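Local atomic coordinates of sucrose 6(F)-phosphate phosphorylase (PDB entry 6S9V), a protein that is a bacterial phosphorylase of the alpha-amylase family, built around a TIM barrel of eight parallel strands. Residues D272-F277 against P316-L321; V259-A264 against N297-Q302; E329-C334 against F355-I360; S223-E228 against V253-E258. All blocks are in the same frame, centred on the assembly; numbering follows the deposited sequence.

Interactions 1, 3 and 4 are buried, whereas interaction 2 lies at the surface. Interaction 1 uses the segment after the sixth barrel strand, and interaction 4 those after the fourth and fifth; they join through the hydrogen bond between D317 and H254. Interactions 2 and 4 share helix 257-265. A salt bridge from D272 to R298 ties interaction 1 to interaction 2. Interaction 3 lies further out, beyond the barrel strands, where helix 324-336 covers a small antiparallel sheet. Chemistry follows place: interaction 3 meets through aliphatic and aromatic carbon, interactions 1 and 4 mix carbon with carboxylate or carbonyl oxygen, and interaction 2 has a tyrosine hydrogen-bonded to a backbone carbonyl.

Interaction 1 (D272-F277 against P316-L321); sequences DFILPF and PDLDGL
I274 meets the loop 316-321 with three different carbons. Its CG2 lies 3.9 Å from L318 CD1, while its CD1 touches L321 CD1 at 3.7 Å, the side chains of I274 and L321 crossing at about a right angle. With CG1 anti to its own carbonyl carbon (chi1 -69°), the longer branch also passes the backbone, CG1 standing 3.7 Å from D317 O. L318 uses its second methyl as well, CD2 lying 4.3 Å from F277 CB, and so touches both I274 and F277. Branched aliphatic residues suit such a place, since each methyl can take a different neighbour.

In the TIM barrel, segment 272-277 links the sixth strand, 269-271, to helix 275-285. Segment 316-321 belongs to the long excursion between the seventh and eighth strands and opens with a type I turn from P316 to D319.

An oxygen-carbon contact adds to these: D317 OD2 comes to 3.2 Å from F273 CB, its carboxylate 87° from the phenyl plane. The polar partner of that oxygen is H254 ND1, and the H254 ring stacks on F273. Hydrogen bonds within 272-277 cap the helix: D272 OD1 accepts from L275 N at 2.9 Å, met from above the carboxylate plane, and from I274 N at 3.2 Å. A short acidic side chain suits a helix start, where amide N-H groups have no carbonyl of an earlier turn to meet.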
# COMPACT_ATOMS: atom_id res chain seq x y z
N ASP A 272 -2.12 -4.30 -6.60
CA ASP A 272 -2.94 -5.50 -6.75
C ASP A 272 -3.56 -5.82 -5.39
O ASP A 272 -2.97 -6.49 -4.56
CB ASP A 272 -2.10 -6.66 -7.27
CG ASP A 272 -2.95 -7.85 -7.69
OD1 ASP A 272 -4.07 -7.98 -7.16
OD2 ASP A 272 -2.52 -8.62 -8.57
N PHE A 273 -4.77 -5.30 -5.17
CA PHE A 273 -5.48 -5.53 -3.91
C PHE A 273 -6.40 -6.75 -3.95
O PHE A 273 -7.10 -7.01 -2.96
CB PHE A 273 -6.27 -4.28 -3.53
CG PHE A 273 -5.42 -3.14 -2.99
CD1 PHE A 273 -4.38 -3.38 -2.08
CD2 PHE A 273 -5.65 -1.84 -3.40
CE1 PHE A 273 -3.61 -2.33 -1.59
CE2 PHE A 273 -4.88 -0.79 -2.91
CZ PHE A 273 -3.86 -1.03 -2.01
N ILE A 274 -6.40 -7.49 -5.04
CA ILE A 274 -7.20 -8.71 -5.17
C ILE A 274 -6.36 -9.94 -4.85
O ILE A 274 -6.87 -10.92 -4.29
CB ILE A 274 -7.81 -8.80 -6.57
CG1 ILE A 274 -8.87 -7.71 -6.76
CG2 ILE A 274 -8.43 -10.16 -6.83
CD1 ILE A 274 -9.22 -7.43 -8.20
N LEU A 275 -5.07 -9.91 -5.22
CA LEU A 275 -4.22 -11.08 -5.01
C LEU A 275 -4.07 -11.48 -3.54
O LEU A 275 -3.99 -12.70 -3.28
CB LEU A 275 -2.83 -10.81 -5.60
CG LEU A 275 -1.89 -12.00 -5.72
CD1 LEU A 275 -2.35 -13.00 -6.76
CD2 LEU A 275 -0.47 -11.51 -6.02
N PRO A 276 -3.97 -10.57 -2.57
CA PRO A 276 -3.75 -11.04 -1.18
C PRO A 276 -4.83 -12.00 -0.69
O PRO A 276 -4.50 -13.09 -0.19
CB PRO A 276 -3.71 -9.73 -0.37
CG PRO A 276 -3.27 -8.68 -1.39
CD PRO A 276 -3.93 -9.10 -2.68
N PHE A 277 -6.10 -11.64 -0.85
CA PHE A 277 -7.18 -12.56 -0.49
C PHE A 277 -7.20 -13.78 -1.40
O PHE A 277 -7.42 -14.90 -0.94
CB PHE A 277 -8.53 -11.83 -0.56
CG PHE A 277 -9.71 -12.69 -0.16
CD1 PHE A 277 -10.26 -13.61 -1.05
CD2 PHE A 277 -10.27 -12.57 1.10
CE1 PHE A 277 -11.35 -14.40 -0.67
CE2 PHE A 277 -11.34 -13.35 1.49
CZ PHE A 277 -11.89 -14.26 0.61
N PRO A 316 -14.29 -3.01 -0.46
CA PRO A 316 -14.96 -3.32 -1.73
C PRO A 316 -14.08 -4.03 -2.76
O PRO A 316 -14.56 -4.34 -3.85
CB PRO A 316 -15.34 -1.93 -2.25
CG PRO A 316 -14.19 -1.07 -1.79
CD PRO A 316 -13.81 -1.61 -0.42
N ASP A 317 -12.82 -4.31 -2.40
CA ASP A 317 -11.82 -4.72 -3.39
C ASP A 317 -12.23 -6.00 -4.11
O ASP A 317 -11.91 -6.19 -5.30
CB ASP A 317 -10.47 -4.91 -2.71
CG ASP A 317 -10.02 -3.67 -1.96
OD1 ASP A 317 -10.72 -3.28 -1.00
OD2 ASP A 317 -8.99 -3.07 -2.34
N LEU A 318 -12.88 -6.92 -3.40
CA LEU A 318 -13.31 -8.20 -3.96
C LEU A 318 -14.80 -8.22 -4.30
O LEU A 318 -15.32 -9.29 -4.63
CB LEU A 318 -12.99 -9.33 -2.97
CG LEU A 318 -11.54 -9.79 -2.81
CD1 LEU A 318 -11.11 -10.59 -4.03
CD2 LEU A 318 -10.56 -8.67 -2.58
N ASP A 319 -15.48 -7.07 -4.26
CA ASP A 319 -16.90 -7.02 -4.60
C ASP A 319 -17.13 -7.57 -6.01
O ASP A 319 -16.43 -7.19 -6.95
CB ASP A 319 -17.43 -5.59 -4.54
CG ASP A 319 -17.66 -5.10 -3.12
OD1 ASP A 319 -17.43 -5.85 -2.16
OD2 ASP A 319 -18.06 -3.92 -2.98
N GLY A 320 -18.11 -8.47 -6.14
CA GLY A 320 -18.43 -9.06 -7.41
C GLY A 320 -17.50 -10.18 -7.84
O GLY A 320 -17.73 -10.77 -8.91
N LEU A 321 -16.46 -10.47 -7.06
CA LEU A 321 -15.52 -11.53 -7.37
C LEU A 321 -15.64 -12.73 -6.43
O LEU A 321 -15.21 -13.82 -6.80
CB LEU A 321 -14.07 -11.02 -7.29
CG LEU A 321 -13.80 -9.77 -8.14
CD1 LEU A 321 -12.34 -9.36 -7.97
CD2 LEU A 321 -14.14 -10.00 -9.58

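Interaction 2 (V259-A264 against N297-Q302); sequences VQYKLA and NRPINQ
Y261 and P299 form the tight part of this contact. P299 CD sits over the centre of the Y261 ring, 3.6 Å from the centroid and only 12° off the ring normal, a CH-pi contact in which the two side chains cross at about a right angle. Next to it A264, small enough to let the backbones approach, places CB 3.7 Å from P299 CB. Within the loop, Q302 NE2 donates to P299 O at 2.9 Å in a nearly straight bond, which closes the loop around N301, the centre of an inverse gamma turn.

The solvent side is N297, whose side chain leads away, its ND2 bonded to H293 O. Its carbonyl is gripped by the tyrosine hydroxyl: Y261 OH donates to N297 O at 2.6 Å, in the carbonyl plane and on a lone pair.

Helix 257-265 thus meets the run into barrel strand 302-304. Tyrosine suits the place because it offers both a face and a hydroxyl. The hydrogens on P299 CD, next to the ring nitrogen, are probably slightly positive, which would favour the electron-rich face, and the hydroxyl bond would fix how far the tyrosine reaches along the loop.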
# COMPACT_ATOMS: atom_id res chain seq x y z
N VAL A 259 -12.95 -0.04 -11.10
CA VAL A 259 -12.26 1.23 -10.92
C VAL A 259 -10.75 1.05 -11.08
O VAL A 259 -10.09 1.80 -11.81
CB VAL A 259 -12.60 1.83 -9.54
CG1 VAL A 259 -11.66 2.97 -9.20
CG2 VAL A 259 -14.06 2.27 -9.51
N GLN A 260 -10.20 0.05 -10.40
CA GLN A 260 -8.78 -0.27 -10.53
C GLN A 260 -8.41 -0.59 -11.97
O GLN A 260 -7.40 -0.10 -12.49
CB GLN A 260 -8.45 -1.45 -9.62
CG GLN A 260 -8.46 -1.10 -8.15
CD GLN A 260 -7.09 -0.67 -7.68
OE1 GLN A 260 -6.69 0.48 -7.85
NE2 GLN A 260 -6.34 -1.60 -7.11
N TYR A 261 -9.21 -1.42 -12.63
CA TYR A 261 -8.88 -1.82 -14.00
C TYR A 261 -8.92 -0.63 -14.95
O TYR A 261 -8.09 -0.53 -15.86
CB TYR A 261 -9.82 -2.91 -14.47
CG TYR A 261 -9.50 -4.30 -13.94
CD1 TYR A 261 -8.86 -4.49 -12.71
CD2 TYR A 261 -9.85 -5.42 -14.68
CE1 TYR A 261 -8.58 -5.78 -12.24
CE2 TYR A 261 -9.58 -6.70 -14.21
CZ TYR A 261 -8.95 -6.88 -13.01
OH TYR A 261 -8.70 -8.17 -12.59
N LYS A 262 -9.87 0.28 -14.76
CA LYS A 262 -9.93 1.46 -15.62
C LYS A 262 -8.71 2.36 -15.41
O LYS A 262 -8.18 2.93 -16.36
CB LYS A 262 -11.23 2.22 -15.37
CG LYS A 262 -11.44 3.45 -16.23
CD LYS A 262 -12.87 3.94 -16.08
CE LYS A 262 -13.07 5.37 -16.55
NZ LYS A 262 -14.43 5.86 -16.17
N LEU A 263 -8.25 2.48 -14.16
CA LEU A 263 -7.03 3.23 -13.89
C LEU A 263 -5.85 2.64 -14.65
O LEU A 263 -5.11 3.37 -15.33
CB LEU A 263 -6.75 3.22 -12.38
CG LEU A 263 -7.63 4.16 -11.57
CD1 LEU A 263 -7.45 3.89 -10.08
CD2 LEU A 263 -7.33 5.60 -11.90
N ALA A 264 -5.66 1.32 -14.55
CA ALA A 264 -4.60 0.66 -15.31
C ALA A 264 -4.80 0.81 -16.81
O ALA A 264 -3.84 1.06 -17.56
CB ALA A 264 -4.54 -0.83 -14.93
N ASN A 297 -7.30 -12.58 -16.20
CA ASN A 297 -8.17 -11.43 -16.38
C ASN A 297 -7.75 -10.31 -15.42
O ASN A 297 -8.49 -9.91 -14.52
CB ASN A 297 -9.63 -11.79 -16.14
CG ASN A 297 -10.14 -12.83 -17.11
OD1 ASN A 297 -10.53 -12.51 -18.23
ND2 ASN A 297 -10.14 -14.09 -16.68
N ARG A 298 -6.54 -9.80 -15.60
CA ARG A 298 -6.03 -8.74 -14.74
C ARG A 298 -4.98 -7.96 -15.51
O ARG A 298 -4.27 -8.55 -16.33
CB ARG A 298 -5.44 -9.30 -13.44
CG ARG A 298 -4.09 -9.98 -13.60
CD ARG A 298 -3.61 -10.61 -12.30
NE ARG A 298 -2.82 -9.71 -11.45
CZ ARG A 298 -1.54 -9.40 -11.68
NH1 ARG A 298 -0.92 -9.88 -12.74
NH2 ARG A 298 -0.90 -8.59 -10.84
N PRO A 299 -4.85 -6.66 -15.27
CA PRO A 299 -3.72 -5.93 -15.86
C PRO A 299 -2.42 -6.38 -15.20
O PRO A 299 -2.39 -6.78 -14.04
CB PRO A 299 -4.04 -4.46 -15.55
CG PRO A 299 -4.96 -4.51 -14.36
CD PRO A 299 -5.73 -5.80 -14.45
N ILE A 300 -1.33 -6.30 -15.96
CA ILE A 300 -0.07 -6.78 -15.41
C ILE A 300 0.75 -5.67 -14.76
O ILE A 300 1.70 -5.97 -14.02
CB ILE A 300 0.80 -7.48 -16.48
CG1 ILE A 300 1.29 -6.50 -17.53
CG2 ILE A 300 0.01 -8.61 -17.13
CD1 ILE A 300 2.23 -7.14 -18.54
N ASN A 301 0.44 -4.40 -15.03
CA ASN A 301 1.25 -3.30 -14.49
C ASN A 301 0.70 -2.89 -13.12
O ASN A 301 0.11 -1.82 -12.91
CB ASN A 301 1.33 -2.16 -15.49
CG ASN A 301 2.30 -2.49 -16.63
OD1 ASN A 301 3.52 -2.37 -16.49
ND2 ASN A 301 1.76 -2.95 -17.75
N GLN A 302 0.90 -3.80 -12.18
CA GLN A 302 0.49 -3.63 -10.80
C GLN A 302 1.66 -3.93 -9.87
O GLN A 302 2.57 -4.69 -10.21
CB GLN A 302 -0.65 -4.57 -10.43
CG GLN A 302 -1.84 -4.54 -11.36
CD GLN A 302 -3.03 -5.26 -10.75
OE1 GLN A 302 -3.48 -4.90 -9.65
NE2 GLN A 302 -3.53 -6.28 -11.43

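Interaction 3 (E329-C334 against F355-I360); sequences EVVDIC and FDVHQI. With SO4 (sulfate ion), chain D.
V331 and I360 carry the apolar contact between helix 324-336 and strand 357-361. V331 CG2, set anti to its own carbonyl carbon, lies 3.7 Å from I360 CD1 as the two side chains pass obliquely. The same methyl meets the edge of the F355 ring, near its plane, at 4.1 Å from CZ, and it lies 4.2 Å from V357 CG1. One turn further along the helix, C334 CB packs on I360 CG2 at 3.6 Å. Valine and cysteine are compact residues that fit between helix and strand, whose segment axes approach to 9.9 Å at 46°.

H358, which does not touch the helix segment, points its ring to a sulfate instead. Its NE2 donates to sulfate O3 at 2.7 Å, nearly straight and in the plane of the ring, and Q359 CG lies over one face, toward the rim. H358 and Q359 both face S342 in a classic beta bulge of the three-stranded antiparallel sheet. Y215 and R148 also bind the sulfate.

Carbon contacts of this kind depend on fit rather than direction, whereas the imidazole holds its anion by one directed bond. The sulfate probably came from the crystallisation liquor, but such ions often mark pockets.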
# COMPACT_ATOMS: atom_id res chain seq x y z
N GLU A 329 -15.94 -17.32 4.94
CA GLU A 329 -15.13 -18.49 5.25
C GLU A 329 -13.69 -18.08 5.55
O GLU A 329 -13.14 -18.45 6.59
CB GLU A 329 -15.15 -19.49 4.08
CG GLU A 329 -14.36 -20.78 4.36
CD GLU A 329 -13.47 -21.23 3.21
OE1 GLU A 329 -13.33 -20.50 2.20
OE2 GLU A 329 -12.89 -22.33 3.31
N VAL A 330 -13.07 -17.33 4.64
CA VAL A 330 -11.68 -16.92 4.80
C VAL A 330 -11.53 -15.95 5.98
O VAL A 330 -10.59 -16.06 6.77
CB VAL A 330 -11.15 -16.29 3.49
CG1 VAL A 330 -9.76 -15.71 3.69
CG2 VAL A 330 -11.14 -17.33 2.38
N VAL A 331 -12.46 -15.00 6.11
CA VAL A 331 -12.40 -14.04 7.21
C VAL A 331 -12.45 -14.76 8.54
O VAL A 331 -11.62 -14.52 9.44
CB VAL A 331 -13.54 -13.01 7.08
CG1 VAL A 331 -13.76 -12.26 8.38
CG2 VAL A 331 -13.24 -12.04 5.94
N ASP A 332 -13.42 -15.66 8.70
CA ASP A 332 -13.59 -16.37 9.96
C ASP A 332 -12.36 -17.23 10.28
O ASP A 332 -11.97 -17.34 11.45
CB ASP A 332 -14.84 -17.24 9.90
CG ASP A 332 -16.13 -16.42 10.02
OD1 ASP A 332 -16.06 -15.23 10.38
OD2 ASP A 332 -17.20 -16.98 9.72
N ILE A 333 -11.77 -17.87 9.27
CA ILE A 333 -10.56 -18.65 9.50
C ILE A 333 -9.41 -17.75 9.94
O ILE A 333 -8.65 -18.09 10.85
CB ILE A 333 -10.19 -19.48 8.25
CG1 ILE A 333 -11.22 -20.61 8.07
CG2 ILE A 333 -8.76 -20.02 8.36
CD1 ILE A 333 -11.09 -21.35 6.76
N CYS A 334 -9.26 -16.58 9.30
CA CYS A 334 -8.22 -15.66 9.73
C CYS A 334 -8.45 -15.18 11.16
O CYS A 334 -7.51 -15.06 11.95
CB CYS A 334 -8.13 -14.47 8.77
SG CYS A 334 -7.42 -14.88 7.16
N PHE A 355 -22.74 -7.87 5.10
CA PHE A 355 -21.31 -8.15 5.25
C PHE A 355 -20.55 -6.84 5.09
O PHE A 355 -20.68 -6.17 4.06
CB PHE A 355 -20.88 -9.16 4.19
CG PHE A 355 -19.51 -9.75 4.41
CD1 PHE A 355 -19.27 -10.59 5.47
CD2 PHE A 355 -18.48 -9.48 3.53
CE1 PHE A 355 -18.01 -11.15 5.66
CE2 PHE A 355 -17.22 -10.03 3.72
CZ PHE A 355 -16.99 -10.86 4.78
N ASP A 356 -19.76 -6.46 6.09
CA ASP A 356 -19.15 -5.13 6.08
C ASP A 356 -17.68 -5.20 6.48
O ASP A 356 -17.16 -4.30 7.14
CB ASP A 356 -19.91 -4.15 6.97
CG ASP A 356 -19.89 -4.53 8.43
OD1 ASP A 356 -19.66 -5.72 8.74
OD2 ASP A 356 -20.09 -3.63 9.27
N VAL A 357 -16.99 -6.25 6.05
CA VAL A 357 -15.57 -6.40 6.35
C VAL A 357 -14.75 -5.68 5.28
O VAL A 357 -14.77 -6.06 4.11
CB VAL A 357 -15.17 -7.88 6.44
CG1 VAL A 357 -13.69 -7.99 6.75
CG2 VAL A 357 -16.04 -8.61 7.48
N HIS A 358 -14.01 -4.66 5.71
CA HIS A 358 -13.15 -3.89 4.81
C HIS A 358 -11.80 -4.57 4.66
O HIS A 358 -11.33 -4.80 3.53
CB HIS A 358 -13.01 -2.47 5.36
CG HIS A 358 -12.26 -1.52 4.47
ND1 HIS A 358 -12.56 -1.35 3.14
CD2 HIS A 358 -11.24 -0.67 4.75
CE1 HIS A 358 -11.75 -0.44 2.62
NE2 HIS A 358 -10.94 -0.01 3.58
N GLN A 359 -11.16 -4.93 5.77
CA GLN A 359 -9.84 -5.54 5.74
C GLN A 359 -9.67 -6.49 6.92
O GLN A 359 -10.27 -6.32 7.98
CB GLN A 359 -8.74 -4.47 5.77
CG GLN A 359 -8.72 -3.63 4.51
CD GLN A 359 -7.73 -2.49 4.56
OE1 GLN A 359 -7.00 -2.30 5.54
NE2 GLN A 359 -7.69 -1.71 3.48
N ILE A 360 -8.83 -7.50 6.70
CA ILE A 360 -8.45 -8.47 7.72
C ILE A 360 -7.09 -8.04 8.27
O ILE A 360 -6.08 -8.10 7.56
CB ILE A 360 -8.37 -9.89 7.14
CG1 ILE A 360 -9.69 -10.30 6.50
CG2 ILE A 360 -7.96 -10.89 8.22
CD1 ILE A 360 -9.57 -11.55 5.62
S SO4 D . -9.43 3.27 3.12
O1 SO4 D . -10.12 3.56 1.85
O2 SO4 D . -10.30 3.54 4.26
O3 SO4 D . -9.05 1.86 3.12
O4 SO4 D . -8.25 4.11 3.25

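Interaction 4 (S223-E228 against V253-E258); sequences SCFFVE and VHSQFE
F225 reaches across to V253, H254 and S255 with the far end of its ring. Its CB starts beside S223, 3.8 Å from OG, the oxygen that accepts from F225 N at 3.2 Å and closes an ST turn. The first torsion (chi1 -176°) sets CG away from the backbone N. Along one side of the ring, CE2 lies near both H254 O, at 3.6 Å, and S255 CB, which is at the edge and in the ring plane. At the tip, CZ approaches H254 O at 3.2 Å and lies 4.2 Å from V253 CG1. A phenyl ring suits this span because it is long, rigid and apolar; Y215 meets it edge-to-face.

V253 is shared by two aromatic rings. Its CG1 also stands 4.4 Å from F226 CD1, and F226 in turn packs on V259 and L263 of helix 257-265. A beta-branched valine offers the compact methyl surface such a position needs.

The two segments follow adjacent strands of the TIM barrel: 223-228 comes after the fourth strand, and 253-258 runs from the fifth into helix 257-265. Both stand at the C-terminal end of the barrel, where TIM-barrel enzymes carry their active sites. The H254 side chain, whose ND1 is hydrogen-bonded to D317, is about 4 Å (nearest atoms) from a bound sulfate.

The hydrogens on the rim of a phenyl ring are weakly positive, so the approach of F225 CZ to a carbonyl oxygen is probably mildly favourable, though it supplies no hydrogen bond in the usual sense.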
# COMPACT_ATOMS: atom_id res chain seq x y z
N SER A 223 -20.97 10.02 -3.35
CA SER A 223 -20.32 9.35 -2.24
C SER A 223 -19.07 10.08 -1.78
O SER A 223 -18.56 9.80 -0.69
CB SER A 223 -19.94 7.92 -2.63
OG SER A 223 -18.96 7.94 -3.65
N CYS A 224 -18.55 10.99 -2.60
CA CYS A 224 -17.26 11.64 -2.37
C CYS A 224 -16.13 10.63 -2.36
O CYS A 224 -15.10 10.84 -1.70
CB CYS A 224 -17.28 12.44 -1.07
SG CYS A 224 -18.50 13.77 -1.12
N PHE A 225 -16.29 9.52 -3.09
CA PHE A 225 -15.20 8.58 -3.32
C PHE A 225 -15.08 8.30 -4.81
O PHE A 225 -16.05 7.89 -5.46
CB PHE A 225 -15.39 7.26 -2.56
CG PHE A 225 -14.22 6.32 -2.71
CD1 PHE A 225 -13.05 6.55 -2.00
CD2 PHE A 225 -14.29 5.24 -3.57
CE1 PHE A 225 -11.96 5.70 -2.15
CE2 PHE A 225 -13.20 4.39 -3.72
CZ PHE A 225 -12.05 4.62 -3.01
N PHE A 226 -13.87 8.50 -5.32
CA PHE A 226 -13.56 8.38 -6.74
C PHE A 226 -14.64 9.03 -7.61
O PHE A 226 -15.26 8.40 -8.46
CB PHE A 226 -13.34 6.92 -7.13
CG PHE A 226 -12.42 6.76 -8.29
CD1 PHE A 226 -11.05 6.74 -8.11
CD2 PHE A 226 -12.92 6.66 -9.58
CE1 PHE A 226 -10.20 6.62 -9.18
CE2 PHE A 226 -12.08 6.54 -10.65
CZ PHE A 226 -10.71 6.51 -10.44
N VAL A 227 -14.84 10.32 -7.37
CA VAL A 227 -15.88 11.08 -8.08
C VAL A 227 -15.36 11.37 -9.48
O VAL A 227 -14.38 12.10 -9.66
CB VAL A 227 -16.23 12.38 -7.34
CG1 VAL A 227 -17.32 13.14 -8.12
CG2 VAL A 227 -16.68 12.10 -5.92
N GLU A 228 -16.03 10.77 -10.51
CA GLU A 228 -15.69 10.96 -11.91
C GLU A 228 -16.61 11.99 -12.55
O GLU A 228 -17.79 12.08 -12.20
CB GLU A 228 -15.79 9.63 -12.67
CG GLU A 228 -14.86 8.56 -12.14
CD GLU A 228 -15.02 7.23 -12.85
OE1 GLU A 228 -14.56 7.12 -14.01
OE2 GLU A 228 -15.60 6.31 -12.26
N VAL A 253 -5.93 2.80 -4.28
CA VAL A 253 -7.38 2.89 -4.38
C VAL A 253 -7.95 1.55 -3.96
O VAL A 253 -7.72 0.54 -4.63
CB VAL A 253 -7.85 3.26 -5.80
CG1 VAL A 253 -9.38 3.29 -5.90
CG2 VAL A 253 -7.27 4.60 -6.22
N HIS A 254 -8.68 1.53 -2.84
CA HIS A 254 -9.48 0.38 -2.44
C HIS A 254 -10.88 0.59 -3.01
O HIS A 254 -11.63 1.44 -2.52
CB HIS A 254 -9.50 0.24 -0.93
CG HIS A 254 -8.18 -0.17 -0.35
ND1 HIS A 254 -7.63 -1.41 -0.57
CD2 HIS A 254 -7.29 0.51 0.41
CE1 HIS A 254 -6.47 -1.49 0.06
NE2 HIS A 254 -6.24 -0.34 0.66
N SER A 255 -11.23 -0.17 -4.04
CA SER A 255 -12.51 -0.00 -4.70
C SER A 255 -12.87 -1.30 -5.42
O SER A 255 -12.10 -2.26 -5.43
CB SER A 255 -12.48 1.18 -5.67
OG SER A 255 -13.74 1.34 -6.30
N GLN A 256 -14.05 -1.30 -6.04
CA GLN A 256 -14.43 -2.41 -6.90
C GLN A 256 -13.44 -2.51 -8.05
O GLN A 256 -12.80 -1.52 -8.43
CB GLN A 256 -15.85 -2.22 -7.43
CG GLN A 256 -16.92 -2.12 -6.36
CD GLN A 256 -18.31 -1.95 -6.95
OE1 GLN A 256 -18.46 -1.59 -8.12
NE2 GLN A 256 -19.33 -2.20 -6.13
N PHE A 257 -13.29 -3.72 -8.60
CA PHE A 257 -12.19 -3.98 -9.52
C PHE A 257 -12.32 -3.15 -10.79
O PHE A 257 -11.30 -2.82 -11.42
CB PHE A 257 -12.11 -5.48 -9.84
CG PHE A 257 -13.13 -5.95 -10.84
CD1 PHE A 257 -12.88 -5.87 -12.20
CD2 PHE A 257 -14.34 -6.48 -10.41
CE1 PHE A 257 -13.83 -6.31 -13.11
CE2 PHE A 257 -15.28 -6.92 -11.32
CZ PHE A 257 -15.02 -6.83 -12.67
N GLU A 258 -13.54 -2.77 -11.18
CA GLU A 258 -13.71 -1.97 -12.40
C GLU A 258 -13.00 -0.63 -12.30
O GLU A 258 -12.51 -0.11 -13.31
CB GLU A 258 -15.21 -1.75 -12.67
CG GLU A 258 -15.99 -3.03 -13.01
CD GLU A 258 -16.65 -3.70 -11.79
OE1 GLU A 258 -16.24 -3.44 -10.62
OE2 GLU A 258 -17.59 -4.49 -12.00